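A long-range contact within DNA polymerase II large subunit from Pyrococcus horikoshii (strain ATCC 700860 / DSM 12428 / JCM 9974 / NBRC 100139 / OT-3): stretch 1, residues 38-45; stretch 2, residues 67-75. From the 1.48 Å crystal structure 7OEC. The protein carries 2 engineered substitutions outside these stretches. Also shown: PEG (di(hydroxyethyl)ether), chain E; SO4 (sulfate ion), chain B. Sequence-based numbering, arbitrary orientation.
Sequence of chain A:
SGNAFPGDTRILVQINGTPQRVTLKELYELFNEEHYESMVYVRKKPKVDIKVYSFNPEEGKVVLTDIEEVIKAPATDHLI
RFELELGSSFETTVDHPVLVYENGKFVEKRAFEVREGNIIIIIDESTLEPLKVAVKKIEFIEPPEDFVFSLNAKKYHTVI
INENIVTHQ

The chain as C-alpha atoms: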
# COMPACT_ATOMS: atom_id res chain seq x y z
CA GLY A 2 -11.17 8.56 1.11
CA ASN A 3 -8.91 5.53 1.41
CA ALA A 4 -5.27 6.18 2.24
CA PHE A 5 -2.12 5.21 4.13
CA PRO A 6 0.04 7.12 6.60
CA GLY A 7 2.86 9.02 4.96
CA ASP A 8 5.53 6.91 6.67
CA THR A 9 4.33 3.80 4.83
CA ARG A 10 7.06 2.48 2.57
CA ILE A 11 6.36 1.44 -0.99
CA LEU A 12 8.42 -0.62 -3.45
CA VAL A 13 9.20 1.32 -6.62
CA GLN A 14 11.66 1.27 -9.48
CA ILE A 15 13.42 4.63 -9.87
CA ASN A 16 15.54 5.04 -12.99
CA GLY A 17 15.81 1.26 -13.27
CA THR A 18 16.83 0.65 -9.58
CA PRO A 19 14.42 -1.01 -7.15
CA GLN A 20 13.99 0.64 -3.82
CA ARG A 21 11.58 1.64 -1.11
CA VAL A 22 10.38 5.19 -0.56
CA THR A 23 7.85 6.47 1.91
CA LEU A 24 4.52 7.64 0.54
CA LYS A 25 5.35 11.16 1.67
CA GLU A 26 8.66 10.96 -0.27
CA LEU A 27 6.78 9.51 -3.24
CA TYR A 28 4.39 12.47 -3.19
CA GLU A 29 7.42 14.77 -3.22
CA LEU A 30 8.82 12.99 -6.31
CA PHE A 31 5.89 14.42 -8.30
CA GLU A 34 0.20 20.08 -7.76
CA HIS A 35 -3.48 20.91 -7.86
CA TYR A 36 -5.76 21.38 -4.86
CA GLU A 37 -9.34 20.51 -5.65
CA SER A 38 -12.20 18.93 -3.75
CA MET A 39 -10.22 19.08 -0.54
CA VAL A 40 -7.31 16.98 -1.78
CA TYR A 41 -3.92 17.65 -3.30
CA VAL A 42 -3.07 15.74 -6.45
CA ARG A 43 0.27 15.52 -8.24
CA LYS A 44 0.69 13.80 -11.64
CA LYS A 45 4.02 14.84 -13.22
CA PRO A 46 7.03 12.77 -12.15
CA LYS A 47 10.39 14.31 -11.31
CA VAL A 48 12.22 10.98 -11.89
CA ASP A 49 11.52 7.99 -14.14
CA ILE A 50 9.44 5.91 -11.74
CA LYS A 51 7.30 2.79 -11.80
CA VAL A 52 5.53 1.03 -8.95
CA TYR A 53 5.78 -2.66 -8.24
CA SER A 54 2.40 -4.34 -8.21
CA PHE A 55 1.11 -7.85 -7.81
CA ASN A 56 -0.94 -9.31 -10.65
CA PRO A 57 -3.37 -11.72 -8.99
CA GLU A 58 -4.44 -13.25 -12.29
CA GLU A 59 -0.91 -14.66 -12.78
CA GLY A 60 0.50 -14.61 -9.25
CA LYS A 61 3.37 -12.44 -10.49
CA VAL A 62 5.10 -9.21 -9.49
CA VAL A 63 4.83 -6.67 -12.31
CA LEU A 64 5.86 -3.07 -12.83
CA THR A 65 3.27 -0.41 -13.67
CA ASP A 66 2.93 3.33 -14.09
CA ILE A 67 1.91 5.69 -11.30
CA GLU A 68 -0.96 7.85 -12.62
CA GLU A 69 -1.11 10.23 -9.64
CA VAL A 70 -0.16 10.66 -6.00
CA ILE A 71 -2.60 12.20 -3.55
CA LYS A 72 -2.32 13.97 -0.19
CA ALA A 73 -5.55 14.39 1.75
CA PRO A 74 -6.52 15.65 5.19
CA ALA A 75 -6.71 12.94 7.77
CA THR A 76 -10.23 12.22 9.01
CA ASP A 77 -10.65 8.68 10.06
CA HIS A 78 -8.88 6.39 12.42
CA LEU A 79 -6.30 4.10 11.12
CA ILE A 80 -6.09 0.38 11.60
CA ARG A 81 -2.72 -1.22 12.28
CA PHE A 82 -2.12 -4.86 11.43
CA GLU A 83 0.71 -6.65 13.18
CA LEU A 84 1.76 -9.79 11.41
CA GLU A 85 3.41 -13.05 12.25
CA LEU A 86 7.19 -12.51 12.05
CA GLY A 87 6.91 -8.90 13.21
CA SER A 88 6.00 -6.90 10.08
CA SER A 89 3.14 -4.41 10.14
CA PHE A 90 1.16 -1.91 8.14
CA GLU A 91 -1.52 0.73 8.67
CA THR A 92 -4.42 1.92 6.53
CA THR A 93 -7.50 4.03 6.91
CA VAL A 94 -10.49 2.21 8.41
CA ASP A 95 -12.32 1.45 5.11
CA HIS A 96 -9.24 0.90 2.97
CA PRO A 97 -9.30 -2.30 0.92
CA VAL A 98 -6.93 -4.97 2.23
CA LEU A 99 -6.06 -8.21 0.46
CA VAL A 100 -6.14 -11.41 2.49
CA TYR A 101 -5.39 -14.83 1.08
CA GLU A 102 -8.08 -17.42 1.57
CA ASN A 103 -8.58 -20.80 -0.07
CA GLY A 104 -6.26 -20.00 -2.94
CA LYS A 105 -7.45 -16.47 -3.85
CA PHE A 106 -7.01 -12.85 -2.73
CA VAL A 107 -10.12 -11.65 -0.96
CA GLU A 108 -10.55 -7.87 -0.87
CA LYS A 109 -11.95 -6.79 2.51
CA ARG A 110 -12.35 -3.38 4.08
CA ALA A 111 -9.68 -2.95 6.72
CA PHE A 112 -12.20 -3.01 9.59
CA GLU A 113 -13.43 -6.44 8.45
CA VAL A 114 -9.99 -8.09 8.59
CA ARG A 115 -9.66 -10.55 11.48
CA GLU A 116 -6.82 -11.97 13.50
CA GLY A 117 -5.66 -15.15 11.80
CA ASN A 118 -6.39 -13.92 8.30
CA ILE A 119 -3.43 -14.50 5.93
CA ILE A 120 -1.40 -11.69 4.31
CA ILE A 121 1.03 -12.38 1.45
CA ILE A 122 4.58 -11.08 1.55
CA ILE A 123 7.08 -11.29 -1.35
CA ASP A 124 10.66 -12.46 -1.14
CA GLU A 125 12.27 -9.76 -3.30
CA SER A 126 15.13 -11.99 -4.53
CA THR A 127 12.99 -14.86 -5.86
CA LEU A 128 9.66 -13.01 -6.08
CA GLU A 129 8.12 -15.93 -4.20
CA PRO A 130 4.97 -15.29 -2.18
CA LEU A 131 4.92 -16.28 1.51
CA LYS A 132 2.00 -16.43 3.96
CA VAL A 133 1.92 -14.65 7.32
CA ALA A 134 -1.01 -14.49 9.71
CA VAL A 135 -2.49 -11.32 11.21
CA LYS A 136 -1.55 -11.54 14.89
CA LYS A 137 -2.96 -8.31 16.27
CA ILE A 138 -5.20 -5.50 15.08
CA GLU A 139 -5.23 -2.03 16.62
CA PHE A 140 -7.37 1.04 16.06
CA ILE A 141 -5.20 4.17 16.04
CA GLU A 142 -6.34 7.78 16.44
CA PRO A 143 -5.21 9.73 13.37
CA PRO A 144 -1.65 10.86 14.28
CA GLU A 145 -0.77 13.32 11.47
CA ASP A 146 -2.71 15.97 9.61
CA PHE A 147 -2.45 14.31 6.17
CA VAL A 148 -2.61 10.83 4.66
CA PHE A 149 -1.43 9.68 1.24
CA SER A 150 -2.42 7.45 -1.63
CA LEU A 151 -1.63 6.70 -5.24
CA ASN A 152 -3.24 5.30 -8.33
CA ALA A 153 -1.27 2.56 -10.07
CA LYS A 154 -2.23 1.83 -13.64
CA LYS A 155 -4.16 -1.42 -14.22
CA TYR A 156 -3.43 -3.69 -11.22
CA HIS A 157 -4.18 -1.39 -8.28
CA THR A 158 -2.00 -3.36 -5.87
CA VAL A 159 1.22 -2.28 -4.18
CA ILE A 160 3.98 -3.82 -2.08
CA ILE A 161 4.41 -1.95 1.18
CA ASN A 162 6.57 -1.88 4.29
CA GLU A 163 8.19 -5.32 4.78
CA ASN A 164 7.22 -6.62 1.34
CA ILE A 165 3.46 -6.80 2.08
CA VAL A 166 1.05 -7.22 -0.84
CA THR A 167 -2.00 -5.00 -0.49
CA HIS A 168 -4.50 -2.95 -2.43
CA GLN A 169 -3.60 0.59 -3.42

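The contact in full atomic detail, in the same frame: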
# COMPACT_ATOMS: atom_id res chain seq x y z
N SER A 38 -11.33 19.84 -4.48
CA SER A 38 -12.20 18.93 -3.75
C SER A 38 -11.51 18.39 -2.52
O SER A 38 -11.58 17.20 -2.19
CB SER A 38 -12.67 17.80 -4.65
OG SER A 38 -13.35 18.38 -5.77
N MET A 39 -10.84 19.30 -1.83
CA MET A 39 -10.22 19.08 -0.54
C MET A 39 -9.04 18.15 -0.56
O MET A 39 -8.61 17.73 0.51
CB MET A 39 -11.22 18.56 0.48
CG MET A 39 -12.23 19.61 0.78
SD MET A 39 -13.47 19.08 1.98
CE MET A 39 -14.55 18.06 0.96
N VAL A 40 -8.49 17.82 -1.73
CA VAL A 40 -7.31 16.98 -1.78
C VAL A 40 -6.29 17.57 -2.73
O VAL A 40 -6.61 18.29 -3.68
CB VAL A 40 -7.60 15.52 -2.17
CG1 VAL A 40 -8.64 14.89 -1.26
CG2 VAL A 40 -8.04 15.49 -3.54
N TYR A 41 -5.03 17.22 -2.48
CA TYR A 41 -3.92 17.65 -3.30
C TYR A 41 -3.50 16.49 -4.19
O TYR A 41 -3.24 15.39 -3.70
CB TYR A 41 -2.73 18.04 -2.45
CG TYR A 41 -2.96 19.24 -1.57
CD1 TYR A 41 -2.73 20.51 -2.05
CD2 TYR A 41 -3.44 19.11 -0.26
CE1 TYR A 41 -2.95 21.63 -1.27
CE2 TYR A 41 -3.67 20.22 0.52
CZ TYR A 41 -3.40 21.49 0.02
OH TYR A 41 -3.62 22.62 0.82
N VAL A 42 -3.42 16.75 -5.48
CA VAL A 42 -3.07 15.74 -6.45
C VAL A 42 -1.86 16.21 -7.24
O VAL A 42 -1.84 17.35 -7.73
CB VAL A 42 -4.25 15.48 -7.40
CG1 VAL A 42 -3.85 14.46 -8.44
CG2 VAL A 42 -5.42 15.01 -6.61
N ARG A 43 -0.89 15.31 -7.39
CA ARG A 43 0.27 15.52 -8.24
C ARG A 43 0.35 14.41 -9.29
O ARG A 43 0.15 13.24 -8.97
CB ARG A 43 1.55 15.59 -7.39
CG ARG A 43 1.60 16.72 -6.46
CD ARG A 43 2.88 16.75 -5.65
NE ARG A 43 3.00 17.92 -4.79
CZ ARG A 43 4.13 18.26 -4.18
NH1 ARG A 43 5.21 17.53 -4.35
NH2 ARG A 43 4.15 19.32 -3.40
N LYS A 44 0.62 14.78 -10.55
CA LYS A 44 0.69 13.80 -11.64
C LYS A 44 2.00 13.74 -12.43
O LYS A 44 2.23 12.76 -13.15
CB LYS A 44 -0.44 14.00 -12.67
CG LYS A 44 -1.79 13.86 -12.05
CD LYS A 44 -2.89 14.00 -13.06
CE LYS A 44 -4.19 13.97 -12.32
NZ LYS A 44 -5.37 14.13 -13.20
N LYS A 45 2.86 14.75 -12.34
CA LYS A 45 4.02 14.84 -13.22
C LYS A 45 5.26 14.40 -12.49
O LYS A 45 5.67 15.05 -11.52
CB LYS A 45 4.19 16.27 -13.71
CG LYS A 45 3.15 16.65 -14.78
CD LYS A 45 3.47 18.02 -15.38
CE LYS A 45 2.44 18.45 -16.45
NZ LYS A 45 2.71 19.78 -17.12
N ILE A 67 2.62 4.95 -12.33
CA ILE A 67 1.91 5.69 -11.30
C ILE A 67 1.18 6.84 -12.01
O ILE A 67 1.82 7.70 -12.62
CB ILE A 67 2.89 6.23 -10.25
CG1 ILE A 67 3.65 5.09 -9.54
CG2 ILE A 67 2.10 7.09 -9.28
CD1 ILE A 67 4.90 5.55 -8.86
N GLU A 68 -0.16 6.83 -11.95
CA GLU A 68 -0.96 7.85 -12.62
C GLU A 68 -1.02 9.14 -11.82
O GLU A 68 -1.00 10.23 -12.41
CB GLU A 68 -2.36 7.29 -12.87
CG GLU A 68 -3.20 8.09 -13.81
CD GLU A 68 -4.16 7.21 -14.60
OE1 GLU A 68 -4.19 5.99 -14.30
OE2 GLU A 68 -4.84 7.74 -15.51
N GLU A 69 -1.09 9.05 -10.48
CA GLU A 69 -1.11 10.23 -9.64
C GLU A 69 -0.79 9.83 -8.21
O GLU A 69 -0.90 8.66 -7.84
CB GLU A 69 -2.46 10.96 -9.70
CG GLU A 69 -3.57 10.16 -9.15
CD GLU A 69 -4.93 10.83 -9.41
OE1 GLU A 69 -5.23 11.22 -10.55
OE2 GLU A 69 -5.70 10.97 -8.46
N VAL A 70 -0.35 10.81 -7.43
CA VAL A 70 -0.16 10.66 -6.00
C VAL A 70 -1.01 11.73 -5.33
O VAL A 70 -1.17 12.84 -5.84
CB VAL A 70 1.34 10.81 -5.67
CG1 VAL A 70 2.13 9.69 -6.28
CG2 VAL A 70 1.91 12.13 -6.20
N ILE A 71 -1.57 11.40 -4.17
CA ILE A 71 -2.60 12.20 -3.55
C ILE A 71 -2.25 12.41 -2.08
O ILE A 71 -1.82 11.47 -1.40
CB ILE A 71 -3.99 11.54 -3.68
CG1 ILE A 71 -4.29 11.29 -5.15
CG2 ILE A 71 -5.06 12.40 -2.93
CD1 ILE A 71 -5.44 10.37 -5.38
N LYS A 72 -2.46 13.62 -1.60
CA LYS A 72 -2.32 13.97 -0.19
C LYS A 72 -3.65 14.56 0.25
O LYS A 72 -4.17 15.48 -0.40
CB LYS A 72 -1.20 14.98 -0.04
CG LYS A 72 -1.01 15.52 1.38
CD LYS A 72 0.13 16.52 1.39
CE LYS A 72 0.19 17.37 2.62
NZ LYS A 72 1.32 18.36 2.53
N ALA A 73 -4.23 14.00 1.29
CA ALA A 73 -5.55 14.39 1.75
C ALA A 73 -5.56 14.61 3.25
O ALA A 73 -4.78 13.99 3.98
CB ALA A 73 -6.55 13.27 1.45
N PRO A 74 -6.43 15.48 3.74
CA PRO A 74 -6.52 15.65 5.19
C PRO A 74 -6.96 14.37 5.85
O PRO A 74 -7.79 13.62 5.33
CB PRO A 74 -7.57 16.75 5.35
CG PRO A 74 -8.25 16.82 4.12
CD PRO A 74 -7.38 16.37 3.05
N ALA A 75 -6.37 14.11 7.00
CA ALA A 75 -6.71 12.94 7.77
C ALA A 75 -8.07 13.15 8.43
O ALA A 75 -8.32 14.20 9.02
CB ALA A 75 -5.61 12.72 8.80
C1 PEG E . -7.68 14.41 -10.83
O1 PEG E . -7.80 13.27 -10.00
C2 PEG E . -6.99 15.60 -10.13
O2 PEG E . -6.23 16.41 -11.01
C3 PEG E . -5.16 17.13 -10.43
C4 PEG E . -3.91 17.13 -11.32
O4 PEG E . -2.74 17.28 -10.55
S SO4 B . 7.85 19.79 -2.19
O1 SO4 B . 6.51 20.36 -2.26
O2 SO4 B . 8.05 18.74 -3.19
O3 SO4 B . 8.01 19.20 -0.85
O4 SO4 B . 8.81 20.85 -2.45
O HOH W 1 2.56 10.04 -13.73

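Antiparallel β-strands separate their chemistry by layers, and the pairing of residues 40-43 with 67-74 illustrates how. At its apolar centre, Val42 lies opposite Ile71 in a non-hydrogen-bonded pair, with Val42 CG2 4.2 Å from Ile71 CG1. Val40 extends this patch, its CB 4.1 Å from Ile71 CG2 and its CG1 3.8 Å from Ala73 CB; these branched and small side chains pack by van der Waals contact, covering apolar surface from water.

The backbone supplies the directional bonds. Tyr41 and Lys72 exchange two, Tyr41 N to Lys72 O at 2.8 Å and Lys72 N to Tyr41 O at 2.9 Å. Arg43 and Val70 repeat the motif, Arg43 N to Val70 O and Val70 N to Arg43 O both measuring 2.9 Å. All four are nearly straight, at 168° to 176°, and the strand directions lie 163° apart, close to antiparallel. Between these two hydrogen-bonded pairs, Ile71 CA approaches Tyr41 O at 3.3 Å, a CA-H...O contact that supplements them.

On the other face, Arg43 CB packs 3.7 Å from Val70 CG2, while the guanidinium leads away to a sulfate, Arg43 NH2 donating to SO4 O1 at 2.8 Å.

Charge gathers at the edge: Lys44 NZ and Glu69 OE1 form a long salt bridge of 3.9 Å. Beyond the paired backbone, one water bridges the two stretches, donating to Lys44 O at 2.8 Å and Ile67 O at 2.7 Å.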